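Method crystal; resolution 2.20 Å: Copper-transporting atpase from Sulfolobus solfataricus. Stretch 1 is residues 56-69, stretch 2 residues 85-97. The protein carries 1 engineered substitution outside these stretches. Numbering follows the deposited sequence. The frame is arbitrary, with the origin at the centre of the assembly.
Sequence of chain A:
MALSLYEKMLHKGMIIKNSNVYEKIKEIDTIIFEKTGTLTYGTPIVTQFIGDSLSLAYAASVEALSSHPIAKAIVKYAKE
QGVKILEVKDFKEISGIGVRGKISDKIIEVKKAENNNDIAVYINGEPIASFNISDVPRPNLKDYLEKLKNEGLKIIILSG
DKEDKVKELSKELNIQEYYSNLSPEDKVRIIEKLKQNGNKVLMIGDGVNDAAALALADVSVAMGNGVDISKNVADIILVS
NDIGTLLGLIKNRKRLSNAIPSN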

# COMPACT_ATOMS: atom_id res chain seq x y z
N LEU A 56 -12.25 -7.30 -21.11
CA LEU A 56 -12.52 -6.86 -19.74
C LEU A 56 -13.08 -8.02 -18.92
O LEU A 56 -12.62 -8.29 -17.81
CB LEU A 56 -13.51 -5.67 -19.77
CG LEU A 56 -13.98 -5.10 -18.42
CD1 LEU A 56 -12.80 -4.82 -17.50
CD2 LEU A 56 -14.87 -3.83 -18.63
N ALA A 57 -14.06 -8.72 -19.48
CA ALA A 57 -14.71 -9.82 -18.77
C ALA A 57 -13.73 -10.97 -18.54
O ALA A 57 -13.82 -11.66 -17.53
CB ALA A 57 -15.91 -10.31 -19.54
N TYR A 58 -12.83 -11.19 -19.49
CA TYR A 58 -11.85 -12.25 -19.37
C TYR A 58 -10.88 -11.93 -18.24
O TYR A 58 -10.63 -12.75 -17.37
CB TYR A 58 -11.09 -12.44 -20.69
CG TYR A 58 -11.84 -13.23 -21.75
CD1 TYR A 58 -12.98 -13.94 -21.42
CD2 TYR A 58 -11.39 -13.25 -23.07
CE1 TYR A 58 -13.67 -14.65 -22.38
CE2 TYR A 58 -12.08 -13.97 -24.04
CZ TYR A 58 -13.21 -14.68 -23.68
OH TYR A 58 -13.91 -15.42 -24.62
N ALA A 59 -10.33 -10.73 -18.25
CA ALA A 59 -9.38 -10.33 -17.21
C ALA A 59 -10.01 -10.42 -15.81
O ALA A 59 -9.41 -10.93 -14.89
CB ALA A 59 -8.90 -8.92 -17.48
N ALA A 60 -11.22 -9.88 -15.65
CA ALA A 60 -11.90 -9.87 -14.36
C ALA A 60 -12.20 -11.28 -13.89
O ALA A 60 -12.11 -11.59 -12.69
CB ALA A 60 -13.21 -9.04 -14.46
N SER A 61 -12.58 -12.13 -14.84
CA SER A 61 -12.90 -13.51 -14.53
C SER A 61 -11.67 -14.23 -13.97
O SER A 61 -11.79 -15.02 -13.04
CB SER A 61 -13.44 -14.24 -15.77
OG SER A 61 -14.66 -13.68 -16.21
N VAL A 62 -10.49 -13.97 -14.52
CA VAL A 62 -9.29 -14.58 -13.95
C VAL A 62 -8.91 -13.90 -12.63
O VAL A 62 -8.55 -14.56 -11.66
CB VAL A 62 -8.10 -14.56 -14.93
CG1 VAL A 62 -6.87 -15.13 -14.26
CG2 VAL A 62 -8.44 -15.37 -16.18
N GLU A 63 -9.00 -12.58 -12.60
CA GLU A 63 -8.62 -11.84 -11.39
C GLU A 63 -9.52 -12.18 -10.20
O GLU A 63 -9.14 -11.97 -9.04
CB GLU A 63 -8.61 -10.33 -11.66
CG GLU A 63 -7.48 -9.87 -12.54
CD GLU A 63 -6.13 -9.85 -11.82
OE1 GLU A 63 -5.92 -10.66 -10.90
OE2 GLU A 63 -5.28 -9.01 -12.18
N ALA A 64 -10.72 -12.70 -10.48
CA ALA A 64 -11.66 -13.02 -9.40
C ALA A 64 -11.18 -14.16 -8.52
O ALA A 64 -11.80 -14.47 -7.50
CB ALA A 64 -13.05 -13.33 -9.97
N LEU A 65 -10.08 -14.79 -8.88
CA LEU A 65 -9.59 -15.93 -8.09
C LEU A 65 -8.39 -15.54 -7.24
O LEU A 65 -7.82 -16.36 -6.54
CB LEU A 65 -9.24 -17.09 -9.01
CG LEU A 65 -10.39 -17.51 -9.92
CD1 LEU A 65 -9.98 -18.66 -10.86
CD2 LEU A 65 -11.58 -17.93 -9.07
N SER A 66 -8.01 -14.27 -7.31
CA SER A 66 -6.90 -13.76 -6.50
C SER A 66 -7.42 -12.80 -5.44
O SER A 66 -8.46 -12.18 -5.61
CB SER A 66 -5.89 -13.05 -7.40
OG SER A 66 -5.17 -12.09 -6.65
N SER A 67 -6.68 -12.68 -4.34
CA SER A 67 -7.06 -11.79 -3.25
C SER A 67 -6.17 -10.55 -3.25
O SER A 67 -6.30 -9.66 -2.40
CB SER A 67 -6.99 -12.53 -1.90
OG SER A 67 -5.71 -13.12 -1.71
N HIS A 68 -5.26 -10.48 -4.21
CA HIS A 68 -4.44 -9.30 -4.38
C HIS A 68 -5.33 -8.05 -4.62
O HIS A 68 -6.35 -8.12 -5.31
CB HIS A 68 -3.47 -9.53 -5.52
CG HIS A 68 -2.29 -8.60 -5.52
ND1 HIS A 68 -2.34 -7.35 -6.09
CD2 HIS A 68 -1.05 -8.75 -5.01
CE1 HIS A 68 -1.16 -6.76 -5.93
NE2 HIS A 68 -0.36 -7.59 -5.29
N PRO A 69 -4.95 -6.90 -4.02
CA PRO A 69 -5.70 -5.64 -4.16
C PRO A 69 -5.79 -5.15 -5.60
O PRO A 69 -6.82 -4.57 -5.96
CB PRO A 69 -4.90 -4.65 -3.31
CG PRO A 69 -3.58 -5.29 -3.08
CD PRO A 69 -3.83 -6.77 -3.08
N ILE A 85 -18.85 -12.42 -14.22
CA ILE A 85 -17.72 -13.32 -14.05
C ILE A 85 -17.94 -14.64 -14.77
O ILE A 85 -19.00 -15.27 -14.64
CB ILE A 85 -17.45 -13.60 -12.56
CG1 ILE A 85 -17.07 -12.31 -11.84
CG2 ILE A 85 -16.33 -14.61 -12.40
CD1 ILE A 85 -15.80 -11.68 -12.37
N LEU A 86 -16.93 -15.07 -15.52
CA LEU A 86 -17.00 -16.30 -16.32
C LEU A 86 -16.27 -17.46 -15.64
O LEU A 86 -15.39 -17.26 -14.80
CB LEU A 86 -16.41 -16.03 -17.71
CG LEU A 86 -17.30 -15.42 -18.80
CD1 LEU A 86 -18.64 -14.94 -18.25
CD2 LEU A 86 -16.58 -14.28 -19.55
N GLU A 87 -16.63 -18.69 -16.00
CA GLU A 87 -15.93 -19.84 -15.43
C GLU A 87 -14.49 -19.96 -15.94
O GLU A 87 -14.24 -20.05 -17.14
CB GLU A 87 -16.69 -21.15 -15.69
N VAL A 88 -13.54 -19.98 -15.00
CA VAL A 88 -12.12 -20.18 -15.31
C VAL A 88 -11.64 -21.57 -14.89
O VAL A 88 -12.06 -22.09 -13.86
CB VAL A 88 -11.24 -19.16 -14.55
CG1 VAL A 88 -9.72 -19.40 -14.85
CG2 VAL A 88 -11.66 -17.73 -14.87
N LYS A 89 -10.76 -22.15 -15.70
CA LYS A 89 -10.08 -23.40 -15.36
C LYS A 89 -8.57 -23.18 -15.38
O LYS A 89 -8.07 -22.24 -16.01
CB LYS A 89 -10.44 -24.51 -16.35
N ASP A 90 -7.84 -24.05 -14.69
CA ASP A 90 -6.38 -24.02 -14.66
C ASP A 90 -5.81 -22.73 -14.10
O ASP A 90 -4.76 -22.26 -14.53
CB ASP A 90 -5.82 -24.28 -16.06
CG ASP A 90 -6.11 -25.68 -16.54
OD1 ASP A 90 -6.01 -26.62 -15.73
OD2 ASP A 90 -6.45 -25.83 -17.73
N PHE A 91 -6.49 -22.14 -13.13
CA PHE A 91 -5.99 -20.91 -12.56
C PHE A 91 -4.57 -21.11 -12.03
O PHE A 91 -4.25 -22.16 -11.46
CB PHE A 91 -6.90 -20.44 -11.44
CG PHE A 91 -6.41 -19.23 -10.73
CD1 PHE A 91 -6.54 -17.97 -11.31
CD2 PHE A 91 -5.85 -19.33 -9.46
CE1 PHE A 91 -6.11 -16.86 -10.64
CE2 PHE A 91 -5.41 -18.22 -8.78
CZ PHE A 91 -5.55 -16.98 -9.36
N LYS A 92 -3.74 -20.10 -12.21
CA LYS A 92 -2.40 -20.07 -11.64
C LYS A 92 -2.09 -18.64 -11.24
O LYS A 92 -2.41 -17.69 -11.97
CB LYS A 92 -1.38 -20.61 -12.64
CG LYS A 92 0.05 -20.67 -12.13
CD LYS A 92 0.62 -22.11 -12.12
CE LYS A 92 0.26 -22.88 -10.82
NZ LYS A 92 0.83 -24.27 -10.75
N GLU A 93 -1.49 -18.46 -10.07
CA GLU A 93 -1.10 -17.12 -9.63
C GLU A 93 0.34 -17.04 -9.14
O GLU A 93 0.81 -17.91 -8.42
CB GLU A 93 -2.03 -16.65 -8.52
CG GLU A 93 -1.72 -15.24 -8.04
CD GLU A 93 -2.70 -14.74 -6.98
OE1 GLU A 93 -3.40 -15.57 -6.35
OE2 GLU A 93 -2.76 -13.51 -6.79
N ILE A 94 1.02 -15.97 -9.52
CA ILE A 94 2.25 -15.59 -8.83
C ILE A 94 2.07 -14.20 -8.21
O ILE A 94 2.08 -13.18 -8.91
CB ILE A 94 3.48 -15.66 -9.74
CG1 ILE A 94 4.53 -14.66 -9.26
CG2 ILE A 94 3.09 -15.40 -11.18
CD1 ILE A 94 5.83 -14.80 -9.94
N SER A 95 1.89 -14.20 -6.89
CA SER A 95 1.47 -13.02 -6.12
C SER A 95 2.14 -11.71 -6.49
O SER A 95 3.37 -11.60 -6.47
N GLY A 96 1.32 -10.71 -6.82
CA GLY A 96 1.79 -9.37 -7.08
C GLY A 96 2.36 -9.13 -8.47
O GLY A 96 2.62 -7.98 -8.84
N ILE A 97 2.56 -10.20 -9.23
CA ILE A 97 3.14 -10.07 -10.58
C ILE A 97 2.19 -10.47 -11.71
O ILE A 97 2.17 -9.82 -12.76
CB ILE A 97 4.48 -10.83 -10.71
CG1 ILE A 97 4.28 -12.21 -11.34
CG2 ILE A 97 5.18 -10.92 -9.36
CD1 ILE A 97 4.40 -12.24 -12.86

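A helix and an extended segment can be joined by very few polar bonds, provided that small residues let the backbones approach and larger ones fill the space left over. In this copper-transporting ATPase, stretch 1 enters in a helix that began earlier in the chain, and a type I turn runs from Glu63 to Ser66. Stretch 2 runs past it in extended form, turns a corner at Asp90 and continues as a strand to Ile94. The chains come closest at Ser61 and Ile85, whose CA atoms lie 4.8 Å apart, and diverge to 7.4 Å between the CA atoms of Ser66 and Glu93.

Ser61 suits the close approach because its short side chain, in the m rotamer, serves both backbones. Its OG donates to Ala57 O one turn back (2.6 Å) and accepts from Leu86 N (2.7 Å), so a buried hydroxyl is satisfied while it ties the extended chain to the helix.

Apolar side chains pack around this bond. Leu86 CD2 rests 4.0 Å from Ala57 CB and meets the edge of the Tyr58 ring, 4.1 Å from CD1. Ile85 CD1 reaches Ala64 CB at 4.0 Å; the Ala64 methyl packs directly against this branch tip. Val88 points toward the helix, its CG2 3.3 Å from Ser61 O and its CB 3.9 Å from Leu65 CD1.

Beyond the corner, Phe91 covers the turn. Leu65 CB sits over one face of its ring, 3.6 Å from the centroid, in a CH-pi contact, while Val62 CG1 lies 4.1 Å from Phe91 CE1.

The second polar tie repeats the serine theme: Ser66 OG donates to Glu93 OE2 (2.8 Å) and accepts from His68 N (2.9 Å). An extended glutamate spans the wider gap here. Finally, His68 NE2 approaches Gly96 CA to 3.3 Å. Together the two stretches bury 679 Å².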